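Long-range contacts in catechol 1,2-dioxygenase (Pseudomonas putida, PDB 2AZQ), which probably catalyses the intradiol ring cleavage of catechol by O2 to cis,cis-muconate, using a ferric iron cofactor: residues K4-F15 and L38-D47; I105-G113 and R301-Q309. All blocks are in the same frame, centred on the assembly; numbering follows the deposited sequence.

In the fold
Followed from the N terminus, the chain makes contact 1 almost at once: residues 4-15 run into helix 9-19, and 38-47, on helix 28-49, folds back against them, closing a short, mostly helical loop. Contact 2 opens only after contact 1 has closed, so the two lie in series, neither nesting nor crossing. It closes a far longer loop of 187 residues, in which residues in strands greatly outnumber those in helices, by bringing the loop ahead of strand 116-118 against the C-terminal tail beyond strand 281-289. Contact 1 thus belongs to the helical N-terminal part, contact 2 to the iron-binding part. Their centres are about 37 Å apart, yet both touch the second subunit.

Contact 1. Residues K4-F15 and L38-D47; sequences KISHTADIQAFF and LQDTARLIED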
loop_
_atom_site.group_PDB
_atom_site.type_symbol
_atom_site.label_atom_id
_atom_site.label_comp_id
_atom_site.label_asym_id
_atom_site.label_seq_id
_atom_site.Cartn_x
_atom_site.Cartn_y
_atom_site.Cartn_z
ATOM N N LYS A 4 2.303 23.074 -14.128
ATOM C CA LYS A 4 3.412 22.174 -13.815
ATOM C C LYS A 4 4.454 22.897 -12.955
ATOM O O LYS A 4 5.010 23.899 -13.390
ATOM C CB LYS A 4 4.081 21.738 -15.111
ATOM C CG LYS A 4 3.134 21.284 -16.205
ATOM C CD LYS A 4 2.608 19.877 -16.011
ATOM C CE LYS A 4 2.016 19.363 -17.339
ATOM N NZ LYS A 4 1.649 17.915 -17.321
ATOM N N ILE A 5 4.726 22.392 -11.752
ATOM C CA ILE A 5 5.711 23.024 -10.878
ATOM C C ILE A 5 6.843 22.041 -10.601
ATOM O O ILE A 5 7.926 22.424 -10.153
ATOM C CB ILE A 5 5.076 23.466 -9.533
ATOM C CG1 ILE A 5 4.910 22.273 -8.591
ATOM C CG2 ILE A 5 3.726 24.100 -9.798
ATOM C CD1 ILE A 5 4.366 22.633 -7.233
ATOM N N SER A 6 6.565 20.770 -10.878
ATOM C CA SER A 6 7.502 19.661 -10.691
ATOM C C SER A 6 8.873 19.786 -11.422
ATOM O O SER A 6 9.883 19.176 -11.019
ATOM C CB SER A 6 6.788 18.380 -11.123
ATOM O OG SER A 6 7.666 17.279 -11.173
ATOM N N HIS A 7 8.894 20.592 -12.482
ATOM C CA HIS A 7 10.078 20.795 -13.306
ATOM C C HIS A 7 10.958 21.963 -12.832
ATOM O O HIS A 7 12.074 22.153 -13.333
ATOM C CB HIS A 7 9.642 21.067 -14.744
ATOM C CG HIS A 7 8.932 22.376 -14.910
ATOM N ND1 HIS A 7 7.715 22.645 -14.325
ATOM C CD2 HIS A 7 9.294 23.509 -15.559
ATOM C CE1 HIS A 7 7.357 23.885 -14.606
ATOM N NE2 HIS A 7 8.297 24.432 -15.353
ATOM N N THR A 8 10.454 22.738 -11.874
ATOM C CA THR A 8 11.183 23.892 -11.348
ATOM C C THR A 8 12.224 23.463 -10.321
ATOM O O THR A 8 12.020 22.489 -9.597
ATOM C CB THR A 8 10.229 24.890 -10.659
ATOM O OG1 THR A 8 10.069 24.530 -9.280
ATOM C CG2 THR A 8 8.854 24.855 -11.324
ATOM N N ALA A 9 13.331 24.197 -10.260
ATOM C CA ALA A 9 14.411 23.909 -9.315
ATOM C C ALA A 9 13.880 23.937 -7.877
ATOM O O ALA A 9 14.345 23.185 -7.003
ATOM C CB ALA A 9 15.521 24.930 -9.475
ATOM N N ASP A 10 12.900 24.814 -7.655
ATOM C CA ASP A 10 12.270 24.996 -6.359
ATOM C C ASP A 10 11.706 23.651 -5.853
ATOM O O ASP A 10 11.817 23.324 -4.661
ATOM C CB ASP A 10 11.152 26.046 -6.488
ATOM C CG ASP A 10 11.574 27.278 -7.338
ATOM O OD1 ASP A 10 12.615 27.903 -7.023
ATOM O OD2 ASP A 10 10.866 27.642 -8.318
ATOM N N ILE A 11 11.115 22.871 -6.756
ATOM C CA ILE A 11 10.546 21.573 -6.390
ATOM C C ILE A 11 11.562 20.420 -6.455
ATOM O O ILE A 11 11.466 19.476 -5.701
ATOM C CB ILE A 11 9.303 21.218 -7.287
ATOM C CG1 ILE A 11 8.212 22.267 -7.110
ATOM C CG2 ILE A 11 8.747 19.861 -6.931
ATOM C CD1 ILE A 11 7.806 22.503 -5.657
ATOM N N GLN A 12 12.528 20.483 -7.359
ATOM C CA GLN A 12 13.527 19.434 -7.431
ATOM C C GLN A 12 14.373 19.494 -6.166
ATOM O O GLN A 12 14.866 18.494 -5.677
ATOM C CB GLN A 12 14.421 19.657 -8.641
ATOM C CG GLN A 12 13.726 19.594 -9.995
ATOM C CD GLN A 12 13.250 18.186 -10.361
ATOM O OE1 GLN A 12 12.325 17.626 -9.743
ATOM N NE2 GLN A 12 13.891 17.603 -11.368
ATOM N N ALA A 13 14.554 20.694 -5.644
ATOM C CA ALA A 13 15.333 20.876 -4.428
ATOM C C ALA A 13 14.561 20.281 -3.250
ATOM O O ALA A 13 15.150 19.740 -2.318
ATOM C CB ALA A 13 15.610 22.375 -4.193
ATOM N N PHE A 14 13.239 20.381 -3.292
ATOM C CA PHE A 14 12.415 19.851 -2.218
ATOM C C PHE A 14 12.404 18.300 -2.178
ATOM O O PHE A 14 12.531 17.686 -1.112
ATOM C CB PHE A 14 10.998 20.422 -2.351
ATOM C CG PHE A 14 9.995 19.796 -1.424
ATOM C CD1 PHE A 14 10.240 19.699 -0.062
ATOM C CD2 PHE A 14 8.784 19.307 -1.919
ATOM C CE1 PHE A 14 9.297 19.127 0.780
ATOM C CE2 PHE A 14 7.840 18.737 -1.068
ATOM C CZ PHE A 14 8.096 18.647 0.271
ATOM N N PHE A 15 12.280 17.670 -3.340
ATOM C CA PHE A 15 12.266 16.218 -3.410
ATOM C C PHE A 15 13.616 15.716 -2.995
ATOM O O PHE A 15 13.729 14.667 -2.386
ATOM C CB PHE A 15 11.923 15.765 -4.828
ATOM C CG PHE A 15 10.485 15.989 -5.184
ATOM C CD1 PHE A 15 10.097 16.195 -6.496
ATOM C CD2 PHE A 15 9.513 16.025 -4.191
ATOM C CE1 PHE A 15 8.756 16.444 -6.805
ATOM C CE2 PHE A 15 8.177 16.270 -4.500
ATOM C CZ PHE A 15 7.802 16.481 -5.799
ATOM N N LEU A 38 9.339 9.932 -6.249
ATOM C CA LEU A 38 8.683 11.226 -6.036
ATOM C C LEU A 38 8.535 12.105 -7.295
ATOM O O LEU A 38 7.501 12.733 -7.473
ATOM C CB LEU A 38 9.397 12.021 -4.933
ATOM C CG LEU A 38 9.252 11.531 -3.485
ATOM C CD1 LEU A 38 10.262 12.289 -2.605
ATOM C CD2 LEU A 38 7.810 11.704 -2.996
ATOM N N GLN A 39 9.555 12.142 -8.159
ATOM C CA GLN A 39 9.520 12.949 -9.384
ATOM C C GLN A 39 8.485 12.399 -10.338
ATOM O O GLN A 39 7.797 13.164 -11.027
ATOM C CB GLN A 39 10.848 12.921 -10.130
ATOM C CG GLN A 39 12.077 13.370 -9.389
ATOM C CD GLN A 39 13.294 13.300 -10.294
ATOM O OE1 GLN A 39 13.319 13.925 -11.361
ATOM N NE2 GLN A 39 14.294 12.530 -9.894
ATOM N N ASP A 40 8.408 11.069 -10.411
ATOM C CA ASP A 40 7.437 10.420 -11.283
ATOM C C ASP A 40 6.024 10.593 -10.723
ATOM O O ASP A 40 5.120 11.009 -11.443
ATOM C CB ASP A 40 7.736 8.927 -11.436
ATOM C CG ASP A 40 9.000 8.647 -12.240
ATOM O OD1 ASP A 40 9.323 7.463 -12.455
ATOM O OD2 ASP A 40 9.667 9.611 -12.659
ATOM N N THR A 41 5.826 10.290 -9.443
ATOM C CA THR A 41 4.499 10.432 -8.864
ATOM C C THR A 41 3.952 11.830 -9.127
ATOM O O THR A 41 2.792 12.001 -9.514
ATOM C CB THR A 41 4.528 10.123 -7.353
ATOM O OG1 THR A 41 4.745 8.724 -7.178
ATOM C CG2 THR A 41 3.206 10.490 -6.688
ATOM N N ALA A 42 4.804 12.826 -8.941
ATOM C CA ALA A 42 4.440 14.207 -9.176
ATOM C C ALA A 42 4.002 14.453 -10.629
ATOM O O ALA A 42 3.046 15.198 -10.878
ATOM C CB ALA A 42 5.609 15.098 -8.832
ATOM N N ARG A 43 4.706 13.844 -11.588
ATOM C CA ARG A 43 4.360 14.010 -13.000
ATOM C C ARG A 43 3.011 13.397 -13.355
ATOM O O ARG A 43 2.280 13.965 -14.147
ATOM C CB ARG A 43 5.417 13.406 -13.909
ATOM C CG ARG A 43 6.734 14.088 -13.904
ATOM C CD ARG A 43 7.809 13.187 -14.522
ATOM N NE ARG A 43 9.137 13.743 -14.265
ATOM C CZ ARG A 43 10.287 13.098 -14.448
ATOM N NH1 ARG A 43 10.291 11.846 -14.896
ATOM N NH2 ARG A 43 11.440 13.708 -14.171
ATOM N N LEU A 44 2.684 12.228 -12.821
ATOM C CA LEU A 44 1.368 11.682 -13.132
ATOM C C LEU A 44 0.360 12.737 -12.700
ATOM O O LEU A 44 -0.492 13.165 -13.469
ATOM C CB LEU A 44 1.000 10.461 -12.306
ATOM C CG LEU A 44 1.511 9.052 -12.220
ATOM C CD1 LEU A 44 0.587 8.403 -11.240
ATOM C CD2 LEU A 44 1.444 8.308 -13.534
ATOM N N ILE A 45 0.441 13.106 -11.428
ATOM C CA ILE A 45 -0.467 14.083 -10.883
ATOM C C ILE A 45 -0.561 15.316 -11.776
ATOM O O ILE A 45 -1.629 15.881 -11.945
ATOM C CB ILE A 45 -0.032 14.485 -9.464
ATOM C CG1 ILE A 45 -0.106 13.260 -8.550
ATOM C CG2 ILE A 45 -0.891 15.632 -8.956
ATOM C CD1 ILE A 45 0.602 13.446 -7.222
ATOM N N GLU A 46 0.548 15.735 -12.362
ATOM C CA GLU A 46 0.501 16.906 -13.220
ATOM C C GLU A 46 0.093 16.621 -14.659
ATOM O O GLU A 46 -0.481 17.478 -15.315
ATOM C CB GLU A 46 1.845 17.642 -13.181
ATOM C CG GLU A 46 2.032 18.525 -11.935
ATOM C CD GLU A 46 3.439 19.077 -11.804
ATOM O OE1 GLU A 46 3.670 19.927 -10.916
ATOM O OE2 GLU A 46 4.318 18.649 -12.580
ATOM N N ASP A 47 0.376 15.416 -15.141
ATOM C CA ASP A 47 0.040 15.030 -16.504
ATOM C C ASP A 47 -1.384 14.537 -16.649
ATOM O O ASP A 47 -2.012 14.764 -17.682
ATOM C CB ASP A 47 0.978 13.941 -16.996
ATOM C CG ASP A 47 2.414 14.400 -17.056
ATOM O OD1 ASP A 47 2.665 15.592 -16.735
ATOM O OD2 ASP A 47 3.291 13.576 -17.425
#
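E46 reaches out of helix 28-49 to take the backbone N-H groups of I5 and S6, which lie in the type I turn leading into helix 9-19, the first of two consecutive helices of the N-terminal region (9-19 and 28-49). The short segments 9-15 and 38-47 meet at 135° between their directions, their axes 11.0 Å apart at the closest point. Extended beyond CG, the E46 chain brings OE1 to two donors: I5 N at 2.8 Å, in a nearly straight bond (170°) from above the carboxylate plane, and S6 N at 3.0 Å on the syn lone pair. An alanine at this position would probably leave both amides without their acceptor and the turn free to shift. F15 closes the other end of the interface. L38 CB sits over one face of the F15 ring, 4.3 Å from its centroid in a CH-pi contact, while A42 CB approaches F15 CE1 obliquely at 4.0 Å. K4, bent at its second side-chain torsion, lays CD against E46 CB and carries NZ on to D47, one helical residue further along from E46. The second carboxylate oxygen of D47 bridges to R36 of the second subunit, so one D47 carboxylate joins K4 to that subunit. K4 NZ forms a salt bridge with D47 OD1 at 2.6 Å, on the anti side and 31° out of the carboxylate plane.

Contact 2. Residues I105-G113 and R301-Q309; sequences IEGPLYVAG and RSHRPRALQ
V111 and A307 bring two irregular backbones together, their CA atoms 4.7 Å apart, and one backbone bond joins the segments: A112 N donates to A307 O at 2.9 Å. A307 lies in the type II turn from R306 to Q309. Beside it, V111 CG1 rests on L308 CD2 at 3.7 Å, the two side chains pointing the same way. The polar grip lies further back. E106, whose CG is anti to the backbone N (chi1 167°), extends to R306 in a side-on salt bridge, R306 NE to E106 OE1 at 2.8 Å and R306 NH2 to E106 OE2 at 3.3 Å, both on syn lone pairs, with the two planes only 25° apart. R306 NH1 turns back to its own segment, bonding Q309 OE1 at 3.2 Å as well as S302 O, which fixes the rotation of the guanidinium. R306 CD also packs obliquely against Y110 CD2 at 3.5 Å, ring and guanidinium planes almost perpendicular. The Y110 hydroxyl bonds D153 and lies over one face of the R301 guanidinium. R304 pairs with E81 of helix 80-94 and makes a cation-pi contact with W56 of the second subunit. This is a C-terminal tail packed against the loop that borders the ferric site of an intradiol dioxygenase, with G107 near the iron ligand H223 and P108 near the iron ligand Y197.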
loop_
_atom_site.group_PDB
_atom_site.type_symbol
_atom_site.label_atom_id
_atom_site.label_comp_id
_atom_site.label_asym_id
_atom_site.label_seq_id
_atom_site.Cartn_x
_atom_site.Cartn_y
_atom_site.Cartn_z
ATOM N N ILE A 105 5.101 -16.848 -12.875
ATOM C CA ILE A 105 4.867 -16.305 -11.557
ATOM C C ILE A 105 4.618 -17.288 -10.446
ATOM O O ILE A 105 3.977 -18.315 -10.630
ATOM C CB ILE A 105 3.745 -15.255 -11.539
ATOM C CG1 ILE A 105 2.367 -15.923 -11.612
ATOM C CG2 ILE A 105 4.007 -14.231 -12.649
ATOM C CD1 ILE A 105 1.219 -14.979 -11.317
ATOM N N GLU A 106 5.158 -16.948 -9.277
ATOM C CA GLU A 106 5.035 -17.737 -8.050
ATOM C C GLU A 106 3.651 -17.640 -7.398
ATOM O O GLU A 106 3.085 -18.650 -6.990
ATOM C CB GLU A 106 6.090 -17.274 -7.038
ATOM C CG GLU A 106 5.883 -17.797 -5.617
ATOM C CD GLU A 106 6.983 -17.359 -4.636
ATOM O OE1 GLU A 106 6.803 -17.543 -3.418
ATOM O OE2 GLU A 106 8.028 -16.842 -5.070
ATOM N N GLY A 107 3.107 -16.428 -7.309
ATOM C CA GLY A 107 1.826 -16.261 -6.638
ATOM C C GLY A 107 2.078 -15.841 -5.188
ATOM O O GLY A 107 3.197 -15.973 -4.678
ATOM N N PRO A 108 1.054 -15.360 -4.480
ATOM C CA PRO A 108 1.216 -14.919 -3.092
ATOM C C PRO A 108 0.922 -15.929 -1.987
ATOM O O PRO A 108 1.051 -15.579 -0.806
ATOM C CB PRO A 108 0.231 -13.779 -3.021
ATOM C CG PRO A 108 -0.973 -14.450 -3.709
ATOM C CD PRO A 108 -0.335 -15.138 -4.928
ATOM N N LEU A 109 0.548 -17.163 -2.348
ATOM C CA LEU A 109 0.152 -18.183 -1.372
ATOM C C LEU A 109 1.062 -19.362 -0.996
ATOM O O LEU A 109 0.558 -20.437 -0.666
ATOM C CB LEU A 109 -1.196 -18.736 -1.811
ATOM C CG LEU A 109 -2.149 -17.635 -2.308
ATOM C CD1 LEU A 109 -3.253 -18.264 -3.143
ATOM C CD2 LEU A 109 -2.695 -16.835 -1.162
ATOM N N TYR A 110 2.374 -19.181 -1.020
ATOM C CA TYR A 110 3.292 -20.252 -0.638
ATOM C C TYR A 110 3.426 -20.278 0.882
ATOM O O TYR A 110 3.217 -19.255 1.525
ATOM C CB TYR A 110 4.672 -19.988 -1.225
ATOM C CG TYR A 110 5.716 -21.005 -0.826
ATOM C CD1 TYR A 110 5.713 -22.295 -1.371
ATOM C CD2 TYR A 110 6.715 -20.669 0.084
ATOM C CE1 TYR A 110 6.706 -23.227 -1.024
ATOM C CE2 TYR A 110 7.701 -21.569 0.444
ATOM C CZ TYR A 110 7.711 -22.847 -0.114
ATOM O OH TYR A 110 8.776 -23.695 0.164
ATOM N N VAL A 111 3.770 -21.440 1.447
ATOM C CA VAL A 111 3.978 -21.617 2.896
ATOM C C VAL A 111 5.167 -22.567 3.123
ATOM O O VAL A 111 5.149 -23.734 2.702
ATOM C CB VAL A 111 2.769 -22.236 3.618
ATOM C CG1 VAL A 111 3.065 -22.260 5.112
ATOM C CG2 VAL A 111 1.479 -21.476 3.300
ATOM N N ALA A 112 6.192 -22.077 3.809
ATOM C CA ALA A 112 7.406 -22.853 4.041
ATOM C C ALA A 112 7.287 -24.078 4.928
ATOM O O ALA A 112 6.335 -24.232 5.679
ATOM C CB ALA A 112 8.481 -21.939 4.584
ATOM N N GLY A 113 8.274 -24.958 4.807
ATOM C CA GLY A 113 8.346 -26.173 5.607
ATOM C C GLY A 113 7.327 -27.282 5.439
ATOM O O GLY A 113 7.152 -28.076 6.369
ATOM N N ARG A 301 15.918 -19.424 -4.256
ATOM C CA ARG A 301 14.667 -18.719 -4.030
ATOM C C ARG A 301 14.955 -17.220 -3.856
ATOM O O ARG A 301 16.015 -16.814 -3.368
ATOM C CB ARG A 301 14.011 -19.205 -2.731
ATOM C CG ARG A 301 12.725 -19.994 -2.842
ATOM C CD ARG A 301 12.140 -20.109 -1.441
ATOM N NE ARG A 301 11.993 -21.481 -0.976
ATOM C CZ ARG A 301 11.684 -21.803 0.279
ATOM N NH1 ARG A 301 11.492 -20.846 1.193
ATOM N NH2 ARG A 301 11.551 -23.084 0.627
ATOM N N SER A 302 13.996 -16.395 -4.241
ATOM C CA SER A 302 14.158 -14.972 -4.061
ATOM C C SER A 302 14.092 -14.810 -2.546
ATOM O O SER A 302 13.766 -15.763 -1.829
ATOM C CB SER A 302 12.988 -14.232 -4.698
ATOM O OG SER A 302 11.797 -14.527 -4.001
ATOM N N HIS A 303 14.418 -13.623 -2.050
ATOM C CA HIS A 303 14.303 -13.396 -0.617
ATOM C C HIS A 303 12.867 -12.945 -0.387
ATOM O O HIS A 303 12.531 -12.435 0.677
ATOM C CB HIS A 303 15.252 -12.297 -0.111
ATOM C CG HIS A 303 16.691 -12.509 -0.475
ATOM N ND1 HIS A 303 17.290 -13.755 -0.467
ATOM C CD2 HIS A 303 17.659 -11.628 -0.835
ATOM C CE1 HIS A 303 18.562 -13.632 -0.811
ATOM N NE2 HIS A 303 18.811 -12.353 -1.039
ATOM N N ARG A 304 12.029 -13.100 -1.404
ATOM C CA ARG A 304 10.647 -12.724 -1.239
ATOM C C ARG A 304 10.152 -13.318 0.094
ATOM O O ARG A 304 10.421 -14.481 0.404
ATOM C CB ARG A 304 9.815 -13.259 -2.405
ATOM C CG ARG A 304 8.328 -13.004 -2.259
ATOM C CD ARG A 304 7.518 -13.386 -3.490
ATOM N NE ARG A 304 6.123 -13.037 -3.263
ATOM C CZ ARG A 304 5.161 -13.109 -4.169
ATOM N NH1 ARG A 304 3.919 -12.761 -3.852
ATOM N NH2 ARG A 304 5.436 -13.526 -5.387
ATOM N N PRO A 305 9.510 -12.494 0.939
ATOM C CA PRO A 305 8.967 -12.907 2.236
ATOM C C PRO A 305 7.820 -13.920 2.034
ATOM O O PRO A 305 7.003 -13.776 1.121
ATOM C CB PRO A 305 8.483 -11.585 2.822
ATOM C CG PRO A 305 9.439 -10.580 2.202
ATOM C CD PRO A 305 9.335 -11.044 0.767
ATOM N N ARG A 306 7.749 -14.953 2.868
ATOM C CA ARG A 306 6.703 -15.942 2.683
ATOM C C ARG A 306 6.195 -16.506 3.979
ATOM O O ARG A 306 6.913 -16.570 4.970
ATOM C CB ARG A 306 7.212 -17.073 1.781
ATOM C CG ARG A 306 7.596 -16.584 0.384
ATOM C CD ARG A 306 8.338 -17.651 -0.370
ATOM N NE ARG A 306 8.907 -17.185 -1.630
ATOM C CZ ARG A 306 10.205 -17.015 -1.851
ATOM N NH1 ARG A 306 11.092 -17.266 -0.896
ATOM N NH2 ARG A 306 10.618 -16.620 -3.038
ATOM N N ALA A 307 4.941 -16.924 3.966
ATOM C CA ALA A 307 4.349 -17.493 5.148
ATOM C C ALA A 307 5.268 -18.554 5.741
ATOM O O ALA A 307 5.685 -19.531 5.082
ATOM C CB ALA A 307 2.970 -18.091 4.820
ATOM N N LEU A 308 5.596 -18.331 7.000
ATOM C CA LEU A 308 6.424 -19.252 7.747
ATOM C C LEU A 308 7.901 -19.437 7.427
ATOM O O LEU A 308 8.507 -20.328 8.019
ATOM C CB LEU A 308 5.763 -20.640 7.790
ATOM C CG LEU A 308 4.776 -20.875 8.938
ATOM C CD1 LEU A 308 3.849 -19.691 9.063
ATOM C CD2 LEU A 308 4.004 -22.179 8.708
ATOM N N GLN A 309 8.520 -18.668 6.531
ATOM C CA GLN A 309 9.938 -18.960 6.379
ATOM C C GLN A 309 10.713 -18.380 7.557
ATOM O O GLN A 309 11.908 -18.635 7.721
ATOM C CB GLN A 309 10.516 -18.525 5.024
ATOM C CG GLN A 309 10.242 -17.142 4.506
ATOM C CD GLN A 309 10.925 -16.948 3.150
ATOM O OE1 GLN A 309 10.713 -17.718 2.217
ATOM N NE2 GLN A 309 11.757 -15.925 3.048
#